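Local coordinates for protein phosphoglycolate phosphatase (Lactobacillus plantarum, PDB 2HDO) that probably hydrolyses the phosphate ester of 2-phosphoglycolate, as a putative phosphatase of the haloacid dehalogenase-like family, at residues P139-L144 with A171-V176. Sequence-based numbering, arbitrary orientation.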
loop_
_atom_site.group_PDB
_atom_site.type_symbol
_atom_site.label_atom_id
_atom_site.label_comp_id
_atom_site.label_asym_id
_atom_site.label_seq_id
_atom_site.Cartn_x
_atom_site.Cartn_y
_atom_site.Cartn_z
ATOM N N PRO A 139 -3.688 -6.406 8.448
ATOM C CA PRO A 139 -2.517 -6.237 9.287
ATOM C C PRO A 139 -1.919 -7.492 9.877
ATOM O O PRO A 139 -1.044 -7.406 10.723
ATOM C CB PRO A 139 -3.018 -5.311 10.398
ATOM C CG PRO A 139 -4.449 -5.699 10.558
ATOM C CD PRO A 139 -4.923 -6.071 9.179
ATOM N N ASP A 140 -2.327 -8.658 9.400
ATOM C CA ASP A 140 -1.575 -9.867 9.762
ATOM C C ASP A 140 -0.116 -9.708 9.245
ATOM O O ASP A 140 0.097 -9.123 8.151
ATOM C CB ASP A 140 -2.206 -11.117 9.156
ATOM C CG ASP A 140 -1.645 -12.393 9.738
ATOM O OD1 ASP A 140 -0.547 -12.863 9.351
ATOM O OD2 ASP A 140 -2.303 -12.924 10.657
ATOM N N PRO A 141 0.875 -10.155 10.030
ATOM C CA PRO A 141 2.271 -9.996 9.598
ATOM C C PRO A 141 2.739 -10.911 8.454
ATOM O O PRO A 141 3.771 -10.642 7.841
ATOM C CB PRO A 141 3.062 -10.304 10.865
ATOM C CG PRO A 141 2.155 -11.208 11.668
ATOM C CD PRO A 141 0.786 -10.713 11.398
ATOM N N LEU A 142 1.999 -11.974 8.162
ATOM C CA LEU A 142 2.439 -12.995 7.206
ATOM C C LEU A 142 2.863 -12.425 5.834
ATOM O O LEU A 142 3.898 -12.830 5.318
ATOM C CB LEU A 142 1.348 -14.015 6.993
ATOM C CG LEU A 142 1.738 -15.175 6.069
ATOM C CD1 LEU A 142 2.940 -15.852 6.652
ATOM C CD2 LEU A 142 0.568 -16.115 5.879
ATOM N N PRO A 143 2.071 -11.503 5.238
ATOM C CA PRO A 143 2.532 -11.020 3.930
ATOM C C PRO A 143 3.919 -10.318 3.988
ATOM O O PRO A 143 4.733 -10.511 3.093
ATOM C CB PRO A 143 1.436 -10.027 3.519
ATOM C CG PRO A 143 0.230 -10.362 4.390
ATOM C CD PRO A 143 0.793 -10.880 5.652
ATOM N N LEU A 144 4.170 -9.505 5.021
ATOM C CA LEU A 144 5.476 -8.860 5.181
ATOM C C LEU A 144 6.600 -9.863 5.461
ATOM O O LEU A 144 7.671 -9.796 4.874
ATOM C CB LEU A 144 5.410 -7.796 6.278
ATOM C CG LEU A 144 6.668 -7.025 6.600
ATOM C CD1 LEU A 144 7.328 -6.507 5.332
ATOM C CD2 LEU A 144 6.369 -5.885 7.561
ATOM N N ALA A 171 3.698 -4.208 10.440
ATOM C CA ALA A 171 5.116 -4.086 10.776
ATOM C C ALA A 171 5.405 -4.433 12.255
ATOM O O ALA A 171 6.346 -5.174 12.593
ATOM C CB ALA A 171 5.584 -2.668 10.446
ATOM N N GLN A 172 4.574 -3.868 13.132
ATOM C CA GLN A 172 4.713 -4.131 14.582
ATOM C C GLN A 172 4.606 -5.622 14.842
ATOM O O GLN A 172 5.429 -6.190 15.564
ATOM C CB GLN A 172 3.633 -3.399 15.386
ATOM C CG GLN A 172 3.849 -1.898 15.537
ATOM N N ALA A 173 3.605 -6.258 14.234
ATOM C CA ALA A 173 3.359 -7.667 14.432
ATOM C C ALA A 173 4.540 -8.517 13.911
ATOM O O ALA A 173 4.895 -9.544 14.463
ATOM C CB ALA A 173 2.055 -8.080 13.786
ATOM N N ALA A 174 5.138 -8.040 12.823
ATOM C CA ALA A 174 6.285 -8.693 12.209
ATOM C C ALA A 174 7.630 -8.407 12.879
ATOM O O ALA A 174 8.643 -9.032 12.505
ATOM C CB ALA A 174 6.347 -8.282 10.769
ATOM N N ASN A 175 7.667 -7.487 13.858
ATOM C CA ASN A 175 8.928 -7.011 14.451
ATOM C C ASN A 175 9.856 -6.363 13.392
ATOM O O ASN A 175 11.076 -6.574 13.365
ATOM C CB ASN A 175 9.646 -8.119 15.234
ATOM C CG ASN A 175 8.908 -8.518 16.500
ATOM O OD1 ASN A 175 8.312 -7.674 17.164
ATOM N ND2 ASN A 175 8.928 -9.800 16.827
ATOM N N VAL A 176 9.222 -5.595 12.521
ATOM C CA VAL A 176 9.898 -4.855 11.449
ATOM C C VAL A 176 9.664 -3.361 11.702
ATOM O O VAL A 176 8.543 -2.944 11.949
ATOM C CB VAL A 176 9.335 -5.251 10.074
ATOM C CG1 VAL A 176 9.896 -4.368 8.946
ATOM C CG2 VAL A 176 9.592 -6.710 9.765
#
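Pro141 and Leu144 carry the apolar packing against the last turn of helix 165-174 and the residues after it. Pro141 CB, CG and CD lie near Ala173 CB, with CD at 3.8 Å. Pro141 CB sits 3.6 Å from the backbone N of Ala174 and 3.9 Å from Ala174 CB. Deeper in, one methyl of Leu144 does the touching. CG is anti to the backbone N (chi1 180°), and chi2 of 48° to CD1 leaves CD2 roughly anti to CA, extended toward helix 165-174. CD2 reaches Ala171 CA at 3.9 Å and Ala174 CB at 4.0 Å. The same CD2 meets Val176 tip to tip, 3.9 Å from Val176 CB and close to both branch methyls. Leu144 and Ala171 are buried, and both touch Phe160 of strand 158-162. Both helices belong to the Rossmann-like core of the HAD fold. Helix 165-174 links the neighbouring parallel strands 158-162 and 177-181 in a beta-alpha-beta crossover, and helix 142-150 packs beside it.

Hydrogen bonds within each segment shape its backbone. Asp140 precedes the turn leading into helix 142-150, and its OD1 accepts a capping bond from Leu142 N at 2.9 Å, on the anti side and 18° out of the carboxylate plane. A Schellman motif closes helix 165-174: Asn175 has positive phi, Asn175 N bonds to Gln172 O, and Val176 N bonds to Ala171 O at 2.9 Å. This turn brings Val176 round to face Leu144.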